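Local coordinates for protein alkaline phosphatase D (Bacillus subtilis, PDB 2YEQ) that hydrolyses phosphate esters, acting as a phosphodiesterase and alkaline phosphatase whose active site holds iron and calcium, at residues A[433-445]-A[453-465]. Residues are numbered along the deposited sequence; the frame is centred on the assembly and turned at random.
Sequences IQFFNDYRGYVRC and KADYRVMPFVTEP. With PE5 (3,6,9,12,15,18,21,24-octaoxahexacosan-1-ol), chain H.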
loop_
_atom_site.group_PDB
_atom_site.type_symbol
_atom_site.label_atom_id
_atom_site.label_comp_id
_atom_site.label_asym_id
_atom_site.label_seq_id
_atom_site.Cartn_x
_atom_site.Cartn_y
_atom_site.Cartn_z
ATOM N N ILE A 433 -20.537 8.158 4.747
ATOM C CA ILE A 433 -19.242 8.747 4.507
ATOM C C ILE A 433 -19.101 10.043 5.331
ATOM O O ILE A 433 -19.860 10.999 5.159
ATOM C CB ILE A 433 -18.981 9.038 2.994
ATOM C CG1 ILE A 433 -19.071 7.753 2.146
ATOM C CG2 ILE A 433 -17.590 9.651 2.811
ATOM C CD1 ILE A 433 -18.658 7.900 0.657
ATOM N N GLN A 434 -18.073 10.080 6.163
ATOM C CA GLN A 434 -17.902 11.142 7.153
ATOM C C GLN A 434 -16.838 12.164 6.782
ATOM O O GLN A 434 -16.722 13.192 7.453
ATOM C CB GLN A 434 -17.511 10.509 8.490
ATOM C CG GLN A 434 -18.504 9.495 9.014
ATOM C CD GLN A 434 -19.876 10.120 9.178
ATOM O OE1 GLN A 434 -20.004 11.149 9.840
ATOM N NE2 GLN A 434 -20.891 9.544 8.523
ATOM N N PHE A 435 -16.056 11.902 5.729
ATOM C CA PHE A 435 -14.888 12.734 5.440
ATOM C C PHE A 435 -14.435 12.623 3.985
ATOM O O PHE A 435 -14.457 11.540 3.443
ATOM C CB PHE A 435 -13.748 12.294 6.355
ATOM C CG PHE A 435 -12.462 13.091 6.185
ATOM C CD1 PHE A 435 -12.433 14.454 6.409
ATOM C CD2 PHE A 435 -11.280 12.452 5.849
ATOM C CE1 PHE A 435 -11.258 15.170 6.287
ATOM C CE2 PHE A 435 -10.078 13.175 5.711
ATOM C CZ PHE A 435 -10.067 14.513 5.921
ATOM N N PHE A 436 -14.075 13.752 3.380
ATOM C CA PHE A 436 -13.343 13.784 2.128
ATOM C C PHE A 436 -12.265 14.857 2.216
ATOM O O PHE A 436 -12.523 15.944 2.731
ATOM C CB PHE A 436 -14.232 14.117 0.910
ATOM C CG PHE A 436 -13.451 14.246 -0.370
ATOM C CD1 PHE A 436 -13.055 13.108 -1.049
ATOM C CD2 PHE A 436 -13.056 15.486 -0.845
ATOM C CE1 PHE A 436 -12.290 13.176 -2.199
ATOM C CE2 PHE A 436 -12.283 15.589 -2.000
ATOM C CZ PHE A 436 -11.903 14.420 -2.694
ATOM N N ASN A 437 -11.080 14.555 1.679
ATOM C CA ASN A 437 -10.019 15.520 1.444
ATOM C C ASN A 437 -9.160 15.112 0.236
ATOM O O ASN A 437 -8.991 13.925 -0.015
ATOM C CB ASN A 437 -9.138 15.619 2.689
ATOM C CG ASN A 437 -8.156 16.746 2.608
ATOM O OD1 ASN A 437 -8.524 17.944 2.646
ATOM N ND2 ASN A 437 -6.908 16.397 2.481
ATOM N N ASP A 438 -8.610 16.073 -0.502
ATOM C CA ASP A 438 -7.846 15.735 -1.734
ATOM C C ASP A 438 -6.431 16.328 -1.783
ATOM O O ASP A 438 -5.969 16.720 -2.834
ATOM C CB ASP A 438 -8.638 16.162 -2.973
ATOM C CG ASP A 438 -8.103 15.564 -4.259
ATOM O OD1 ASP A 438 -7.475 14.481 -4.208
ATOM O OD2 ASP A 438 -8.301 16.218 -5.305
ATOM N N TYR A 439 -5.761 16.377 -0.630
ATOM C CA TYR A 439 -4.335 16.707 -0.556
ATOM C C TYR A 439 -3.540 15.420 -0.395
ATOM O O TYR A 439 -4.027 14.453 0.159
ATOM C CB TYR A 439 -4.047 17.600 0.650
ATOM C CG TYR A 439 -4.658 18.994 0.576
ATOM C CD1 TYR A 439 -4.441 19.804 -0.505
ATOM C CD2 TYR A 439 -5.433 19.493 1.633
ATOM C CE1 TYR A 439 -4.991 21.067 -0.566
ATOM C CE2 TYR A 439 -5.985 20.749 1.584
ATOM C CZ TYR A 439 -5.756 21.525 0.496
ATOM O OH TYR A 439 -6.300 22.781 0.434
ATOM N N ARG A 440 -2.283 15.447 -0.828
ATOM C CA ARG A 440 -1.398 14.291 -0.703
ATOM C C ARG A 440 -0.893 14.127 0.725
ATOM O O ARG A 440 -0.877 15.080 1.523
ATOM C CB ARG A 440 -0.227 14.416 -1.673
ATOM C CG ARG A 440 -0.598 14.786 -3.109
ATOM C CD ARG A 440 -1.231 13.611 -3.854
ATOM N NE ARG A 440 -2.605 13.312 -3.432
ATOM C CZ ARG A 440 -3.670 14.077 -3.630
ATOM N NH1 ARG A 440 -3.575 15.248 -4.238
ATOM N NH2 ARG A 440 -4.862 13.651 -3.212
ATOM N N GLY A 441 -0.479 12.919 1.050
ATOM C CA GLY A 441 0.028 12.596 2.368
ATOM C C GLY A 441 -0.145 11.119 2.671
ATOM O O GLY A 441 0.048 10.248 1.806
ATOM N N TYR A 442 -0.533 10.844 3.905
ATOM C CA TYR A 442 -0.651 9.492 4.421
ATOM C C TYR A 442 -1.505 9.541 5.677
ATOM O O TYR A 442 -1.950 10.607 6.075
ATOM C CB TYR A 442 0.725 8.884 4.744
ATOM C CG TYR A 442 1.546 9.647 5.771
ATOM C CD1 TYR A 442 1.427 9.390 7.141
ATOM C CD2 TYR A 442 2.441 10.610 5.367
ATOM C CE1 TYR A 442 2.187 10.098 8.075
ATOM C CE2 TYR A 442 3.198 11.316 6.264
ATOM C CZ TYR A 442 3.061 11.074 7.618
ATOM O OH TYR A 442 3.850 11.789 8.484
ATOM N N VAL A 443 -1.792 8.385 6.242
ATOM C CA VAL A 443 -2.693 8.258 7.388
ATOM C C VAL A 443 -1.927 7.639 8.532
ATOM O O VAL A 443 -1.161 6.687 8.358
ATOM C CB VAL A 443 -3.962 7.418 7.051
ATOM C CG1 VAL A 443 -4.869 7.319 8.246
ATOM C CG2 VAL A 443 -4.686 8.010 5.846
ATOM N N ARG A 444 -2.049 8.249 9.715
ATOM C CA ARG A 444 -1.416 7.721 10.920
ATOM C C ARG A 444 -2.474 7.197 11.890
ATOM O O ARG A 444 -3.399 7.922 12.254
ATOM C CB ARG A 444 -0.613 8.843 11.609
ATOM C CG ARG A 444 0.117 8.403 12.861
ATOM C CD ARG A 444 0.881 9.583 13.494
ATOM N NE ARG A 444 -0.029 10.598 13.984
ATOM C CZ ARG A 444 0.257 11.889 14.181
ATOM N NH1 ARG A 444 1.463 12.388 13.942
ATOM N NH2 ARG A 444 -0.685 12.698 14.639
ATOM N N CYS A 445 -2.337 5.952 12.315
ATOM C CA CYS A 445 -3.319 5.342 13.191
ATOM C C CYS A 445 -2.721 5.097 14.587
ATOM O O CYS A 445 -1.609 4.596 14.712
ATOM C CB CYS A 445 -3.853 4.045 12.587
ATOM S SG CYS A 445 -4.907 4.372 11.108
ATOM N N LYS A 453 -7.926 5.698 16.616
ATOM C CA LYS A 453 -7.831 7.038 16.074
ATOM C C LYS A 453 -7.049 7.043 14.760
ATOM O O LYS A 453 -5.991 6.415 14.673
ATOM C CB LYS A 453 -7.139 7.971 17.066
ATOM C CG LYS A 453 -6.908 9.363 16.513
ATOM C CD LYS A 453 -6.876 10.436 17.608
ATOM C CE LYS A 453 -5.804 10.197 18.588
ATOM N NZ LYS A 453 -5.560 11.401 19.501
ATOM N N ALA A 454 -7.583 7.759 13.779
ATOM C CA ALA A 454 -6.955 7.960 12.485
ATOM C C ALA A 454 -6.723 9.434 12.296
ATOM O O ALA A 454 -7.671 10.219 12.347
ATOM C CB ALA A 454 -7.862 7.417 11.351
ATOM N N ASP A 455 -5.463 9.809 12.071
ATOM C CA ASP A 455 -5.083 11.155 11.675
ATOM C C ASP A 455 -4.703 11.216 10.198
ATOM O O ASP A 455 -3.831 10.459 9.758
ATOM C CB ASP A 455 -3.851 11.599 12.487
ATOM C CG ASP A 455 -4.099 11.613 14.017
ATOM O OD1 ASP A 455 -5.233 11.896 14.449
ATOM O OD2 ASP A 455 -3.145 11.339 14.783
ATOM N N TYR A 456 -5.301 12.143 9.455
ATOM C CA TYR A 456 -4.990 12.338 8.054
ATOM C C TYR A 456 -3.920 13.402 7.933
ATOM O O TYR A 456 -4.158 14.581 8.189
ATOM C CB TYR A 456 -6.244 12.709 7.263
ATOM C CG TYR A 456 -7.205 11.534 7.153
ATOM C CD1 TYR A 456 -8.060 11.188 8.221
ATOM C CD2 TYR A 456 -7.246 10.747 6.006
ATOM C CE1 TYR A 456 -8.933 10.084 8.125
ATOM C CE2 TYR A 456 -8.118 9.654 5.901
ATOM C CZ TYR A 456 -8.948 9.322 6.956
ATOM O OH TYR A 456 -9.804 8.234 6.829
ATOM N N ARG A 457 -2.727 12.968 7.543
ATOM C CA ARG A 457 -1.547 13.825 7.524
ATOM C C ARG A 457 -1.270 14.271 6.110
ATOM O O ARG A 457 -0.860 13.453 5.285
ATOM C CB ARG A 457 -0.352 13.043 8.068
ATOM C CG ARG A 457 -0.606 12.316 9.370
ATOM C CD ARG A 457 -0.436 13.267 10.580
ATOM N NE ARG A 457 0.969 13.546 10.843
ATOM C CZ ARG A 457 1.485 14.722 11.215
ATOM N NH1 ARG A 457 0.731 15.795 11.398
ATOM N NH2 ARG A 457 2.788 14.818 11.424
ATOM N N VAL A 458 -1.485 15.550 5.818
ATOM C CA VAL A 458 -1.457 16.023 4.447
ATOM C C VAL A 458 -0.631 17.294 4.218
ATOM O O VAL A 458 -0.210 17.968 5.172
ATOM C CB VAL A 458 -2.913 16.226 3.941
ATOM C CG1 VAL A 458 -3.735 14.968 4.198
ATOM C CG2 VAL A 458 -3.561 17.436 4.618
ATOM N N MET A 459 -0.379 17.589 2.948
ATOM C CA MET A 459 0.436 18.711 2.516
ATOM C C MET A 459 -0.299 19.480 1.443
ATOM O O MET A 459 -1.060 18.890 0.680
ATOM C CB MET A 459 1.769 18.219 1.927
ATOM C CG MET A 459 2.598 17.370 2.851
ATOM S SD MET A 459 3.962 16.505 2.016
ATOM C CE MET A 459 3.027 15.468 0.854
ATOM N N PRO A 460 -0.054 20.793 1.336
ATOM C CA PRO A 460 -0.698 21.567 0.297
ATOM C C PRO A 460 -0.232 21.253 -1.140
ATOM O O PRO A 460 -0.981 21.520 -2.077
ATOM C CB PRO A 460 -0.327 23.012 0.654
ATOM C CG PRO A 460 0.871 22.896 1.528
ATOM C CD PRO A 460 0.649 21.664 2.298
ATOM N N PHE A 461 0.986 20.735 -1.321
ATOM C CA PHE A 461 1.538 20.530 -2.675
ATOM C C PHE A 461 2.665 19.504 -2.656
ATOM O O PHE A 461 3.254 19.250 -1.615
ATOM C CB PHE A 461 2.015 21.858 -3.311
ATOM C CG PHE A 461 3.089 22.581 -2.505
ATOM C CD1 PHE A 461 4.425 22.191 -2.580
ATOM C CD2 PHE A 461 2.754 23.628 -1.655
ATOM C CE1 PHE A 461 5.424 22.836 -1.829
ATOM C CE2 PHE A 461 3.741 24.285 -0.896
ATOM C CZ PHE A 461 5.081 23.885 -0.989
ATOM N N VAL A 462 2.906 18.903 -3.818
ATOM C CA VAL A 462 4.007 17.959 -4.038
ATOM C C VAL A 462 4.799 18.308 -5.318
ATOM O O VAL A 462 5.825 17.686 -5.588
ATOM C CB VAL A 462 3.511 16.467 -4.104
ATOM C CG1 VAL A 462 2.942 16.021 -2.792
ATOM C CG2 VAL A 462 2.494 16.245 -5.231
ATOM N N THR A 463 4.358 19.300 -6.083
ATOM C CA THR A 463 5.008 19.665 -7.339
ATOM C C THR A 463 6.330 20.426 -7.102
ATOM O O THR A 463 7.139 20.553 -8.015
ATOM C CB THR A 463 4.076 20.515 -8.250
ATOM O OG1 THR A 463 3.502 21.602 -7.501
ATOM C CG2 THR A 463 2.962 19.669 -8.835
ATOM N N GLU A 464 6.504 20.940 -5.883
ATOM C CA GLU A 464 7.770 21.490 -5.396
ATOM C C GLU A 464 8.125 20.740 -4.126
ATOM O O GLU A 464 7.239 20.334 -3.375
ATOM C CB GLU A 464 7.649 22.975 -5.050
ATOM C CG GLU A 464 7.040 23.851 -6.114
ATOM C CD GLU A 464 7.865 23.898 -7.395
ATOM O OE1 GLU A 464 9.094 23.678 -7.357
ATOM O OE2 GLU A 464 7.272 24.161 -8.457
ATOM N N PRO A 465 9.412 20.510 -3.886
ATOM C CA PRO A 465 9.830 19.945 -2.609
ATOM C C PRO A 465 9.507 20.895 -1.450
ATOM O O PRO A 465 9.323 22.097 -1.672
ATOM C CB PRO A 465 11.350 19.809 -2.752
ATOM C CG PRO A 465 11.662 20.103 -4.139
ATOM C CD PRO A 465 10.559 20.892 -4.714
HETATM C C48 PE5 H . -2.062 11.699 17.685
HETATM C C50 PE5 H . -2.018 11.637 19.204
HETATM O O1 PE5 H . -3.068 10.783 19.676
HETATM C C1 PE5 H . -2.726 9.918 20.762
HETATM C C2 PE5 H . -3.768 8.813 20.948
HETATM O O2 PE5 H . -4.751 9.207 21.904
HETATM C C3 PE5 H . -6.020 8.542 21.852
HETATM C C4 PE5 H . -7.002 9.308 22.738
HETATM O O3 PE5 H . -7.998 10.003 21.968
HETATM C C5 PE5 H . -7.857 11.420 22.069
HETATM C C6 PE5 H . -8.883 12.205 21.283
HETATM O O4 PE5 H . -8.347 13.499 20.981
HETATM C C7 PE5 H . -7.789 13.577 19.676
HETATM C C8 PE5 H . -6.926 14.797 19.454
HETATM O O5 PE5 H . -5.900 14.474 18.504
HETATM C C9 PE5 H . -6.249 14.937 17.202
HETATM O O HOH W 1 -1.127 17.889 -1.907
HETATM O O HOH W 2 -2.801 8.789 15.130
#
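R444 and D455 face each other across an antiparallel beta hairpin, strands 440-448 and 451-459, within one of the two large mixed sheets of the calcineurin-like phosphatase domain. The pair satisfies its backbone fully: R444 N donates to D455 O, and D455 N returns a bond to R444 O that is almost straight (N-H...O 176°). Y442 and R457 repeat this two-way pairing. One step beyond them, G441 sits opposite V458 in a non-hydrogen-bonded pair, where its CA comes to 3.2 Å from R457 O; its backbone angles would jam a side chain against the preceding carbonyl oxygen. Further along, a water accepts from R440 N and donates to M459 O.

On the face carrying R444 and R457, R444 NH2 reaches D455 OD2 at 2.8 Å within the guanidinium plane, though it approaches from above the carboxylate plane. A second water donates to both OD2 and R444 O, while S474 bonds to OD1. The R444 guanidinium stacks on that of R457, planes 24° apart and centres 4.3 Å apart, bringing two donors, R444 NH1 and R457 NE, within 3.3 Å. E141 forms salt bridges with both and probably offsets their charge; it also takes a bond with Y442 OH. R457 CB lies over one face of the Y442 ring, 4.0 Å from its centroid.

The other face, with V443 and Y456, is mainly apolar here and joins the hairpin to strand 433-437 of a second sheet. With chi1 at -179°, F435 sends its ring edge onto the face of Y456, while V443 CG2 packs alongside Y456. At the end away from the turn, R440 NH2 forms a salt bridge with D438 OD1, and NH1 bonds to G414 O. Toward the turn, K453 NZ donates to PE5 O1 at 2.6 Å.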